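PDB 3NWR: A rubisco-like protein from Burkholderia fungorum, which is a RuBisCO-like protein of the RuBisCO large-chain family, probably a lyase, whose substrate cannot be inferred from the fold alone. Local coordinates for residues N117-D120 with G126-L129; S137-F142 with W308-V313; E218-R223 with E251-S256; Q365-A370 with L376-G381. One frame throughout, in Å; residues are numbered along the deposited sequence.

Contact 1 (N117-D120 with G126-L129); sequences NLYD and GVRL
Y119 and V127 make most of this buried contact, and they touch in two ways. The first is polar in appearance: the carbonyl O of V127 lies at the edge of the Y119 ring, in its plane, 3.4 Å from CE1 and equally close to CD1. The ring thus offers its C-H rim to a strand carbonyl and keeps that oxygen off its faces. CG is anti to the carbonyl carbon of Y119 (chi1 -60°), and the ring swings its outer end in to the strand.

Apolar packing is the second kind. V127 points its side chain at the 3-10 turn; its CG1 comes 4.2 Å from Y119 CD1 and 4.5 Å from L118 CB, while CG2 sits 4.0 Å from the carbonyl O of L118. One valine therefore touches two successive residues of the turn. Farther along the strand, the phenol end of Y119 passes L129, with OH 3.9 Å from CB. That hydroxyl has its polar partner in the carbonyl O of G298. Inside the turn, D120 N bonds back to N117 O at 2.9 Å.

The dimer partner also holds the turn: R293 of the second subunit bonds to the carbonyl O of Y119, and Q327 of that subunit to D120 OD1. Within the chain, the 3-10 turn follows helix 107-114 and is laid against strand 126-133, an outermost strand, within this chain, of the four-stranded antiparallel sheet. Strand 14-23 pairs with it and lends Y19 to the packing of L118 and L129.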
loop_
_atom_site.group_PDB
_atom_site.type_symbol
_atom_site.label_atom_id
_atom_site.label_comp_id
_atom_site.label_asym_id
_atom_site.label_seq_id
_atom_site.Cartn_x
_atom_site.Cartn_y
_atom_site.Cartn_z
ATOM N N ASN A 117 0.413 2.801 -12.014
ATOM C CA ASN A 117 1.390 3.755 -12.538
ATOM C C ASN A 117 0.791 5.125 -12.871
ATOM O O ASN A 117 1.532 6.040 -13.212
ATOM C CB ASN A 117 2.079 3.193 -13.798
ATOM C CG ASN A 117 3.339 2.367 -13.500
ATOM O OD1 ASN A 117 3.729 2.164 -12.346
ATOM N ND2 ASN A 117 3.993 1.901 -14.572
ATOM N N LEU A 118 -0.531 5.277 -12.777
ATOM C CA LEU A 118 -1.156 6.569 -13.095
ATOM C C LEU A 118 -0.548 7.705 -12.289
ATOM O O LEU A 118 -0.449 8.837 -12.762
ATOM C CB LEU A 118 -2.658 6.538 -12.825
ATOM C CG LEU A 118 -3.526 5.757 -13.795
ATOM C CD1 LEU A 118 -4.976 5.771 -13.304
ATOM C CD2 LEU A 118 -3.406 6.370 -15.175
ATOM N N TYR A 119 -0.157 7.404 -11.053
ATOM C CA TYR A 119 0.373 8.427 -10.171
ATOM C C TYR A 119 1.700 8.981 -10.654
ATOM O O TYR A 119 2.088 10.074 -10.259
ATOM C CB TYR A 119 0.515 7.891 -8.743
ATOM C CG TYR A 119 -0.812 7.450 -8.181
ATOM C CD1 TYR A 119 -1.794 8.382 -7.867
ATOM C CD2 TYR A 119 -1.095 6.109 -8.015
ATOM C CE1 TYR A 119 -3.023 7.983 -7.382
ATOM C CE2 TYR A 119 -2.309 5.698 -7.514
ATOM C CZ TYR A 119 -3.271 6.641 -7.209
ATOM O OH TYR A 119 -4.474 6.234 -6.710
ATOM N N ASP A 120 2.388 8.228 -11.509
ATOM C CA ASP A 120 3.741 8.602 -11.936
ATOM C C ASP A 120 3.804 9.330 -13.272
ATOM O O ASP A 120 4.893 9.686 -13.724
ATOM C CB ASP A 120 4.619 7.351 -12.046
ATOM C CG ASP A 120 4.805 6.644 -10.721
ATOM O OD1 ASP A 120 5.300 7.284 -9.771
ATOM O OD2 ASP A 120 4.482 5.438 -10.655
ATOM N N GLY A 126 -0.870 16.224 -10.444
ATOM C CA GLY A 126 -1.846 15.769 -9.469
ATOM C C GLY A 126 -2.680 14.651 -10.081
ATOM O O GLY A 126 -3.080 14.733 -11.243
ATOM N N VAL A 127 -2.920 13.589 -9.312
ATOM C CA VAL A 127 -3.820 12.517 -9.724
ATOM C C VAL A 127 -4.327 11.814 -8.477
ATOM O O VAL A 127 -3.531 11.321 -7.656
ATOM C CB VAL A 127 -3.156 11.452 -10.634
ATOM C CG1 VAL A 127 -4.101 10.292 -10.859
ATOM C CG2 VAL A 127 -2.759 12.039 -11.970
ATOM N N ARG A 128 -5.646 11.779 -8.338
ATOM C CA ARG A 128 -6.280 11.087 -7.229
ATOM C C ARG A 128 -7.460 10.276 -7.719
ATOM O O ARG A 128 -8.322 10.781 -8.440
ATOM C CB ARG A 128 -6.747 12.079 -6.171
ATOM C CG ARG A 128 -7.333 11.434 -4.904
ATOM C CD ARG A 128 -7.693 12.533 -3.948
ATOM N NE ARG A 128 -8.363 12.101 -2.731
ATOM C CZ ARG A 128 -7.805 12.115 -1.526
ATOM N NH1 ARG A 128 -6.539 12.490 -1.372
ATOM N NH2 ARG A 128 -8.525 11.754 -0.478
ATOM N N LEU A 129 -7.495 9.007 -7.325
ATOM C CA LEU A 129 -8.634 8.152 -7.615
ATOM C C LEU A 129 -9.719 8.453 -6.598
ATOM O O LEU A 129 -9.514 8.276 -5.403
ATOM C CB LEU A 129 -8.218 6.688 -7.514
ATOM C CG LEU A 129 -9.349 5.669 -7.607
ATOM C CD1 LEU A 129 -10.075 5.748 -8.943
ATOM C CD2 LEU A 129 -8.809 4.244 -7.359
#

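Contact 2 (S137-F142 with W308-V313); sequences SYRARF and WRLSGV
Here helix 136-139, which follows strand 126-133, packs with its type I turn R139-F142 on the catalytic TIM barrel, at the type I turn R309-G312 in the C-terminal part of helix 301-309. L310 is wedged between F142 and R139. Its CD1 stands over the face of the F142 ring, 4.2 Å from the centroid and only 2° off the ring normal, a clean CH-pi contact. CB of L310 meets F142 CB at 3.8 Å, and CD2 lies over one face of the R139 guanidinium, 3.7 Å from NH1. L107 of helix 107-114 touches both F142 and L310. F142 also turns an edge carbon, CE2, onto the face of the Y138 ring.

The polar side belongs to two arginines. R139, bent at chi2 (-90°), runs past L310 in the opposite sense and gives a weak hydrogen bond from NH2 to the carbonyl O of R309. D349 forms salt bridges with both R139 and R309, which probably lets the like charges sit near each other; R309 NH2 is hydrogen-bonded to Q305 OE1. Between the arginines sits one water, in the plane of both guanidinium groups, accepting from R139 NH2 and from R309 NE at 3.0 Å each.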
loop_
_atom_site.group_PDB
_atom_site.type_symbol
_atom_site.label_atom_id
_atom_site.label_comp_id
_atom_site.label_asym_id
_atom_site.label_seq_id
_atom_site.Cartn_x
_atom_site.Cartn_y
_atom_site.Cartn_z
ATOM N N SER A 137 -22.643 -8.207 -10.814
ATOM C CA SER A 137 -22.176 -9.508 -11.285
ATOM C C SER A 137 -20.658 -9.644 -11.183
ATOM O O SER A 137 -20.134 -10.743 -11.018
ATOM C CB SER A 137 -22.645 -9.765 -12.722
ATOM O OG SER A 137 -22.198 -8.752 -13.613
ATOM N N TYR A 138 -19.957 -8.523 -11.290
ATOM C CA TYR A 138 -18.506 -8.524 -11.116
ATOM C C TYR A 138 -18.151 -8.582 -9.627
ATOM O O TYR A 138 -17.301 -9.376 -9.205
ATOM C CB TYR A 138 -17.906 -7.280 -11.770
ATOM C CG TYR A 138 -16.395 -7.210 -11.790
ATOM C CD1 TYR A 138 -15.630 -8.196 -12.411
ATOM C CD2 TYR A 138 -15.730 -6.122 -11.224
ATOM C CE1 TYR A 138 -14.234 -8.111 -12.448
ATOM C CE2 TYR A 138 -14.343 -6.033 -11.250
ATOM C CZ TYR A 138 -13.605 -7.030 -11.861
ATOM O OH TYR A 138 -12.227 -6.940 -11.900
ATOM N N ARG A 139 -18.805 -7.750 -8.827
ATOM C CA ARG A 139 -18.581 -7.754 -7.379
ATOM C C ARG A 139 -18.745 -9.155 -6.785
ATOM O O ARG A 139 -18.009 -9.564 -5.882
ATOM C CB ARG A 139 -19.541 -6.768 -6.703
ATOM C CG ARG A 139 -19.226 -6.442 -5.241
ATOM C CD ARG A 139 -19.912 -7.403 -4.269
ATOM N NE ARG A 139 -19.473 -7.158 -2.896
ATOM C CZ ARG A 139 -18.387 -7.709 -2.363
ATOM N NH1 ARG A 139 -17.645 -8.546 -3.087
ATOM N NH2 ARG A 139 -18.037 -7.430 -1.110
ATOM N N ALA A 140 -19.717 -9.891 -7.311
ATOM C CA ALA A 140 -20.007 -11.241 -6.847
ATOM C C ALA A 140 -18.847 -12.220 -7.032
ATOM O O ALA A 140 -18.828 -13.274 -6.403
ATOM C CB ALA A 140 -21.270 -11.778 -7.554
ATOM N N ARG A 141 -17.888 -11.876 -7.889
ATOM C CA ARG A 141 -16.785 -12.773 -8.190
ATOM C C ARG A 141 -15.637 -12.592 -7.202
ATOM O O ARG A 141 -14.630 -13.286 -7.274
ATOM C CB ARG A 141 -16.306 -12.564 -9.629
ATOM C CG ARG A 141 -17.385 -12.882 -10.661
ATOM C CD ARG A 141 -17.045 -12.314 -12.034
ATOM N NE ARG A 141 -15.860 -12.932 -12.620
ATOM C CZ ARG A 141 -15.249 -12.492 -13.717
ATOM N NH1 ARG A 141 -15.701 -11.419 -14.361
ATOM N NH2 ARG A 141 -14.175 -13.124 -14.170
ATOM N N PHE A 142 -15.815 -11.664 -6.268
ATOM C CA PHE A 142 -14.846 -11.477 -5.193
ATOM C C PHE A 142 -15.415 -12.031 -3.890
ATOM O O PHE A 142 -16.227 -12.956 -3.918
ATOM C CB PHE A 142 -14.461 -9.998 -5.094
ATOM C CG PHE A 142 -13.813 -9.467 -6.350
ATOM C CD1 PHE A 142 -12.433 -9.430 -6.470
ATOM C CD2 PHE A 142 -14.585 -9.035 -7.415
ATOM C CE1 PHE A 142 -11.828 -8.946 -7.629
ATOM C CE2 PHE A 142 -13.994 -8.545 -8.586
ATOM C CZ PHE A 142 -12.607 -8.502 -8.693
ATOM N N TRP A 308 -11.038 -2.654 -0.827
ATOM C CA TRP A 308 -10.908 -3.478 0.376
ATOM C C TRP A 308 -12.122 -4.359 0.661
ATOM O O TRP A 308 -11.984 -5.484 1.115
ATOM C CB TRP A 308 -10.449 -2.643 1.590
ATOM C CG TRP A 308 -8.979 -2.503 1.506
ATOM C CD1 TRP A 308 -8.252 -1.390 1.150
ATOM C CD2 TRP A 308 -8.046 -3.560 1.665
ATOM N NE1 TRP A 308 -6.905 -1.704 1.116
ATOM C CE2 TRP A 308 -6.762 -3.032 1.434
ATOM C CE3 TRP A 308 -8.174 -4.912 2.009
ATOM C CZ2 TRP A 308 -5.607 -3.816 1.531
ATOM C CZ3 TRP A 308 -7.038 -5.680 2.096
ATOM C CH2 TRP A 308 -5.769 -5.133 1.855
ATOM N N ARG A 309 -13.318 -3.860 0.363
ATOM C CA ARG A 309 -14.501 -4.674 0.598
ATOM C C ARG A 309 -14.536 -5.909 -0.309
ATOM O O ARG A 309 -15.119 -6.932 0.054
ATOM C CB ARG A 309 -15.755 -3.816 0.476
ATOM C CG ARG A 309 -15.999 -3.017 1.749
ATOM C CD ARG A 309 -17.029 -1.915 1.572
ATOM N NE ARG A 309 -18.362 -2.434 1.292
ATOM C CZ ARG A 309 -19.430 -1.656 1.164
ATOM N NH1 ARG A 309 -20.620 -2.191 0.908
ATOM N NH2 ARG A 309 -19.303 -0.333 1.294
ATOM N N LEU A 310 -13.886 -5.833 -1.466
ATOM C CA LEU A 310 -13.791 -7.003 -2.346
ATOM C C LEU A 310 -12.985 -8.147 -1.725
ATOM O O LEU A 310 -13.086 -9.294 -2.175
ATOM C CB LEU A 310 -13.219 -6.635 -3.721
ATOM C CG LEU A 310 -14.028 -5.595 -4.506
ATOM C CD1 LEU A 310 -13.310 -5.202 -5.800
ATOM C CD2 LEU A 310 -15.435 -6.108 -4.814
ATOM N N SER A 311 -12.181 -7.851 -0.705
ATOM C CA SER A 311 -11.437 -8.913 -0.016
ATOM C C SER A 311 -12.259 -9.590 1.072
ATOM O O SER A 311 -11.836 -10.593 1.651
ATOM C CB SER A 311 -10.138 -8.385 0.593
ATOM O OG SER A 311 -10.407 -7.581 1.727
ATOM N N GLY A 312 -13.426 -9.032 1.378
ATOM C CA GLY A 312 -14.333 -9.676 2.312
ATOM C C GLY A 312 -14.229 -9.232 3.761
ATOM O O GLY A 312 -14.784 -9.884 4.655
ATOM N N VAL A 313 -13.533 -8.122 4.009
ATOM C CA VAL A 313 -13.459 -7.592 5.372
ATOM C C VAL A 313 -14.853 -7.253 5.929
ATOM O O VAL A 313 -15.774 -6.939 5.173
ATOM C CB VAL A 313 -12.546 -6.360 5.466
ATOM C CG1 VAL A 313 -11.122 -6.736 5.053
ATOM C CG2 VAL A 313 -13.079 -5.221 4.598
HETATM O O HOH W 1 -18.603 -5.423 1.027
#

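Contact 3 (E218-R223 with E251-S256); sequences EVRRYR and EREGGS
NH1 of R220 is shared between two oxygens of a single residue. The shorter bond, 2.8 Å, goes to the carbonyl O of E253, which lies in the guanidinium plane, although the donor itself is tilted 29° from the carbonyl plane. The second, from NH1 to E253 OE1 at 3.2 Å, is part of a salt bridge. It reaches OE1 on the anti side, well out of the carboxylate plane, and the two flat groups are turned 55° against each other, so this is a one-nitrogen grip and not a flat, two-pronged pairing.

A water closes the ring of bonds: it accepts from R220 NH2 at 2.8 Å and donates to E253 OE1 at 2.7 Å. Both terminal nitrogens, NH1 and NH2, are thereby tied to the same glutamate, one directly and one through solvent. The side chains fold to make this possible. R220 bends at chi3 (-54°), while E253 bends at chi2, which brings OE1 round to the same NH1 that its carbonyl O holds. The E253 side chain also touches V212, R213 and M216 of helix 208-226, the helix that carries R220.

G254, at positive phi, is the C-prime residue of a Schellman motif that ends helix 240-252, and its N bonds to E251 O at 3.0 Å. R220 thus reaches from one barrel helix to the capped C-terminal end of the next, on the outer surface of the catalytic TIM barrel.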
loop_
_atom_site.group_PDB
_atom_site.type_symbol
_atom_site.label_atom_id
_atom_site.label_comp_id
_atom_site.label_asym_id
_atom_site.label_seq_id
_atom_site.Cartn_x
_atom_site.Cartn_y
_atom_site.Cartn_z
ATOM N N GLU A 218 -9.668 -15.308 30.163
ATOM C CA GLU A 218 -10.412 -14.282 30.880
ATOM C C GLU A 218 -11.738 -13.963 30.205
ATOM O O GLU A 218 -12.757 -13.820 30.871
ATOM C CB GLU A 218 -9.572 -13.010 31.038
ATOM C CG GLU A 218 -8.374 -13.177 31.961
ATOM C CD GLU A 218 -8.769 -13.250 33.427
ATOM O OE1 GLU A 218 -9.966 -13.086 33.745
ATOM O OE2 GLU A 218 -7.869 -13.466 34.260
ATOM N N VAL A 219 -11.732 -13.861 28.881
ATOM C CA VAL A 219 -12.936 -13.508 28.148
ATOM C C VAL A 219 -14.011 -14.585 28.295
ATOM O O VAL A 219 -15.181 -14.275 28.503
ATOM C CB VAL A 219 -12.615 -13.231 26.665
ATOM C CG1 VAL A 219 -13.879 -12.990 25.865
ATOM C CG2 VAL A 219 -11.673 -12.035 26.563
ATOM N N ARG A 220 -13.601 -15.848 28.198
ATOM C CA ARG A 220 -14.526 -16.972 28.361
ATOM C C ARG A 220 -15.119 -16.982 29.767
ATOM O O ARG A 220 -16.329 -17.131 29.945
ATOM C CB ARG A 220 -13.826 -18.309 28.065
ATOM C CG ARG A 220 -13.419 -18.508 26.591
ATOM C CD ARG A 220 -12.890 -19.932 26.292
ATOM N NE ARG A 220 -11.798 -20.338 27.177
ATOM C CZ ARG A 220 -10.502 -20.312 26.866
ATOM N NH1 ARG A 220 -10.094 -19.913 25.666
ATOM N NH2 ARG A 220 -9.601 -20.709 27.758
ATOM N N ARG A 221 -14.269 -16.803 30.768
ATOM C CA ARG A 221 -14.745 -16.785 32.143
ATOM C C ARG A 221 -15.667 -15.592 32.387
ATOM O O ARG A 221 -16.649 -15.697 33.123
ATOM C CB ARG A 221 -13.588 -16.759 33.133
ATOM C CG ARG A 221 -14.089 -16.838 34.561
ATOM C CD ARG A 221 -13.004 -16.638 35.600
ATOM N NE ARG A 221 -13.578 -16.158 36.856
ATOM C CZ ARG A 221 -12.867 -15.882 37.941
ATOM N NH1 ARG A 221 -11.553 -16.046 37.929
ATOM N NH2 ARG A 221 -13.469 -15.441 39.033
ATOM N N TYR A 222 -15.364 -14.455 31.769
ATOM C CA TYR A 222 -16.231 -13.299 31.923
ATOM C C TYR A 222 -17.618 -13.567 31.331
ATOM O O TYR A 222 -18.624 -13.195 31.927
ATOM C CB TYR A 222 -15.620 -12.026 31.318
ATOM C CG TYR A 222 -16.584 -10.863 31.349
ATOM C CD1 TYR A 222 -16.844 -10.176 32.532
ATOM C CD2 TYR A 222 -17.261 -10.471 30.200
ATOM C CE1 TYR A 222 -17.734 -9.123 32.559
ATOM C CE2 TYR A 222 -18.152 -9.422 30.220
ATOM C CZ TYR A 222 -18.385 -8.746 31.399
ATOM O OH TYR A 222 -19.280 -7.699 31.425
ATOM N N ARG A 223 -17.670 -14.207 30.165
ATOM C CA ARG A 223 -18.952 -14.549 29.553
ATOM C C ARG A 223 -19.747 -15.470 30.474
ATOM O O ARG A 223 -20.945 -15.273 30.678
ATOM C CB ARG A 223 -18.756 -15.237 28.199
ATOM C CG ARG A 223 -20.040 -15.383 27.379
ATOM C CD ARG A 223 -20.122 -16.749 26.677
ATOM N NE ARG A 223 -18.808 -17.322 26.417
ATOM C CZ ARG A 223 -18.368 -18.468 26.931
ATOM N NH1 ARG A 223 -19.132 -19.190 27.746
ATOM N NH2 ARG A 223 -17.154 -18.886 26.633
ATOM N N GLU A 251 -9.564 -19.100 16.713
ATOM C CA GLU A 251 -10.807 -19.866 16.650
ATOM C C GLU A 251 -10.829 -20.997 17.676
ATOM O O GLU A 251 -11.834 -21.199 18.372
ATOM C CB GLU A 251 -11.057 -20.418 15.243
ATOM C CG GLU A 251 -12.335 -21.231 15.132
ATOM C CD GLU A 251 -12.615 -21.705 13.723
ATOM O OE1 GLU A 251 -11.812 -21.410 12.806
ATOM O OE2 GLU A 251 -13.651 -22.380 13.528
ATOM N N ARG A 252 -9.724 -21.731 17.773
ATOM C CA ARG A 252 -9.652 -22.850 18.713
ATOM C C ARG A 252 -9.847 -22.398 20.154
ATOM O O ARG A 252 -10.415 -23.123 20.982
ATOM C CB ARG A 252 -8.316 -23.578 18.570
ATOM C CG ARG A 252 -8.255 -24.520 17.385
ATOM C CD ARG A 252 -7.095 -25.505 17.524
ATOM N NE ARG A 252 -5.811 -24.827 17.684
ATOM C CZ ARG A 252 -5.066 -24.391 16.671
ATOM N NH1 ARG A 252 -5.479 -24.561 15.422
ATOM N NH2 ARG A 252 -3.911 -23.790 16.907
ATOM N N GLU A 253 -9.380 -21.191 20.454
ATOM C CA GLU A 253 -9.465 -20.635 21.797
ATOM C C GLU A 253 -10.799 -19.933 22.064
ATOM O O GLU A 253 -10.971 -19.304 23.101
ATOM C CB GLU A 253 -8.286 -19.699 22.049
ATOM C CG GLU A 253 -6.957 -20.431 22.115
ATOM C CD GLU A 253 -6.820 -21.262 23.382
ATOM O OE1 GLU A 253 -7.325 -20.824 24.432
ATOM O OE2 GLU A 253 -6.203 -22.343 23.322
ATOM N N GLY A 254 -11.742 -20.068 21.131
ATOM C CA GLY A 254 -13.081 -19.532 21.322
ATOM C C GLY A 254 -13.277 -18.083 20.923
ATOM O O GLY A 254 -14.278 -17.457 21.285
ATOM N N GLY A 255 -12.320 -17.541 20.179
ATOM C CA GLY A 255 -12.421 -16.161 19.725
ATOM C C GLY A 255 -13.443 -15.993 18.620
ATOM O O GLY A 255 -13.974 -16.966 18.090
ATOM N N SER A 256 -13.721 -14.744 18.269
ATOM C CA SER A 256 -14.712 -14.456 17.242
ATOM C C SER A 256 -14.207 -13.494 16.180
ATOM O O SER A 256 -14.894 -13.248 15.193
ATOM C CB SER A 256 -15.967 -13.858 17.881
ATOM O OG SER A 256 -15.650 -12.652 18.570
HETATM O O HOH W 2 -6.935 -20.232 27.009
#

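Contact 4 (Q365-A370 with L376-G381); sequences QATFDA and LLFMSG
T367 points its side chain from the helix at the strand and splits it between two partners, the methyl going to L376 and the hydroxyl to F378. Its CG2 lies anti to the backbone N, and OG1 takes the place beside that N. CG2 fits at the forked end of L376, 4.1 Å from CD1 and likewise from CD2, and the two short chains meet at a slant instead of running side by side. L376 brings its fork here with CG between its backbone N and carbonyl carbon (chi1 63°).

F378 offers an edge, not a face. OG1 of T367 sits near the ring plane, 3.8 Å from CE1, where the ring has only C-H to present. The hydroxyl has a hydrogen-bond partner in the carbonyl O of T363, one turn back along the chain, so its polarity is met within the helical region while its flank touches the aromatic rim. The F378 ring also meets W402 of helix 391-407 edge to face.

L376, just before the strand, and F378 within it both turn to the helix, while L377 between them does not. F355 of strand 352-355 touches both T367 and L376, adding to the apolar layer between helix and sheet. Strand 352-355, helix 364-371 and strand 377-379 form a beta-alpha-beta unit, and this packing of helix on strand is that of the TIM barrel in the RuBisCO catalytic domain.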
loop_
_atom_site.group_PDB
_atom_site.type_symbol
_atom_site.label_atom_id
_atom_site.label_comp_id
_atom_site.label_asym_id
_atom_site.label_seq_id
_atom_site.Cartn_x
_atom_site.Cartn_y
_atom_site.Cartn_z
ATOM N N GLN A 365 -23.750 12.370 19.617
ATOM C CA GLN A 365 -24.793 12.976 18.792
ATOM C C GLN A 365 -24.365 13.126 17.326
ATOM O O GLN A 365 -25.117 12.778 16.412
ATOM C CB GLN A 365 -25.209 14.338 19.351
ATOM C CG GLN A 365 -26.380 14.964 18.590
ATOM C CD GLN A 365 -27.691 14.247 18.851
ATOM O OE1 GLN A 365 -28.240 13.569 17.978
ATOM N NE2 GLN A 365 -28.192 14.386 20.059
ATOM N N ALA A 366 -23.174 13.674 17.111
ATOM C CA ALA A 366 -22.686 13.899 15.755
ATOM C C ALA A 366 -22.520 12.569 15.026
ATOM O O ALA A 366 -22.802 12.453 13.829
ATOM C CB ALA A 366 -21.376 14.653 15.784
ATOM N N THR A 367 -22.090 11.557 15.764
ATOM C CA THR A 367 -21.887 10.235 15.178
ATOM C C THR A 367 -23.219 9.623 14.745
ATOM O O THR A 367 -23.344 9.113 13.634
ATOM C CB THR A 367 -21.143 9.318 16.162
ATOM O OG1 THR A 367 -19.847 9.868 16.420
ATOM C CG2 THR A 367 -20.971 7.906 15.584
ATOM N N PHE A 368 -24.216 9.690 15.626
ATOM C CA PHE A 368 -25.548 9.179 15.334
ATOM C C PHE A 368 -26.121 9.883 14.110
ATOM O O PHE A 368 -26.696 9.249 13.222
ATOM C CB PHE A 368 -26.455 9.392 16.554
ATOM C CG PHE A 368 -27.813 8.751 16.438
ATOM C CD1 PHE A 368 -27.948 7.426 16.058
ATOM C CD2 PHE A 368 -28.959 9.470 16.758
ATOM C CE1 PHE A 368 -29.205 6.834 15.972
ATOM C CE2 PHE A 368 -30.215 8.880 16.678
ATOM C CZ PHE A 368 -30.336 7.565 16.286
ATOM N N ASP A 369 -25.955 11.199 14.065
ATOM C CA ASP A 369 -26.488 11.985 12.959
ATOM C C ASP A 369 -25.750 11.710 11.642
ATOM O O ASP A 369 -26.346 11.782 10.572
ATOM C CB ASP A 369 -26.487 13.472 13.320
ATOM C CG ASP A 369 -27.505 13.807 14.399
ATOM O OD1 ASP A 369 -28.427 12.993 14.634
ATOM O OD2 ASP A 369 -27.394 14.887 15.018
ATOM N N ALA A 370 -24.471 11.364 11.722
ATOM C CA ALA A 370 -23.715 10.964 10.530
ATOM C C ALA A 370 -24.207 9.637 9.947
ATOM O O ALA A 370 -24.426 9.524 8.741
ATOM C CB ALA A 370 -22.217 10.881 10.836
ATOM N N LEU A 376 -22.927 0.693 14.069
ATOM C CA LEU A 376 -21.575 1.209 14.116
ATOM C C LEU A 376 -20.840 0.672 15.333
ATOM O O LEU A 376 -21.456 0.265 16.330
ATOM C CB LEU A 376 -21.599 2.746 14.107
ATOM C CG LEU A 376 -22.277 3.387 15.322
ATOM C CD1 LEU A 376 -21.248 3.868 16.338
ATOM C CD2 LEU A 376 -23.206 4.526 14.896
ATOM N N LEU A 377 -19.516 0.649 15.224
ATOM C CA LEU A 377 -18.628 0.340 16.334
ATOM C C LEU A 377 -18.000 1.639 16.817
ATOM O O LEU A 377 -17.344 2.343 16.048
ATOM C CB LEU A 377 -17.550 -0.655 15.876
ATOM C CG LEU A 377 -16.434 -1.008 16.864
ATOM C CD1 LEU A 377 -16.995 -1.611 18.138
ATOM C CD2 LEU A 377 -15.441 -1.973 16.207
ATOM N N PHE A 378 -18.242 1.962 18.085
ATOM C CA PHE A 378 -17.817 3.228 18.680
ATOM C C PHE A 378 -16.641 2.991 19.616
ATOM O O PHE A 378 -16.814 2.479 20.734
ATOM C CB PHE A 378 -19.008 3.818 19.450
ATOM C CG PHE A 378 -18.836 5.263 19.865
ATOM C CD1 PHE A 378 -18.919 6.279 18.932
ATOM C CD2 PHE A 378 -18.627 5.596 21.199
ATOM C CE1 PHE A 378 -18.782 7.613 19.316
ATOM C CE2 PHE A 378 -18.500 6.930 21.597
ATOM C CZ PHE A 378 -18.566 7.935 20.645
ATOM N N MET A 379 -15.447 3.349 19.154
ATOM C CA MET A 379 -14.220 3.110 19.909
ATOM C C MET A 379 -13.888 4.316 20.754
ATOM O O MET A 379 -13.663 5.409 20.222
ATOM C CB MET A 379 -13.044 2.841 18.962
ATOM C CG MET A 379 -13.276 1.717 17.960
ATOM S SD MET A 379 -13.449 0.110 18.739
ATOM C CE MET A 379 -11.976 0.052 19.736
ATOM N N SER A 380 -13.829 4.108 22.064
ATOM C CA SER A 380 -13.509 5.174 23.000
ATOM C C SER A 380 -12.328 4.753 23.871
ATOM O O SER A 380 -12.310 3.647 24.416
ATOM C CB SER A 380 -14.741 5.495 23.852
ATOM O OG SER A 380 -14.494 6.571 24.747
ATOM N N GLY A 381 -11.333 5.627 23.977
ATOM C CA GLY A 381 -10.174 5.377 24.820
ATOM C C GLY A 381 -10.304 6.126 26.125
ATOM O O GLY A 381 -10.979 5.667 27.039
#

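In the fold
Contacts 1, 2 and 4 are buried, whereas contact 3 lies on the surface, its centre about 25 Å from the centre of the chain. Chemistry follows place: contact 4 is side-chain packing between barrel helix and strand, contact 1 adds a carbonyl at a ring edge and lies beside the second subunit, contact 2 mixes a CH-pi core with water-linked arginines, and contact 3 is almost wholly polar. Contacts 3 and 4 both belong to the catalytic barrel, their centres about 26 Å apart. Contact 2 brings the chain following strand 126-133, the strand of contact 1, onto that barrel, and the loop it closes contains contact 3.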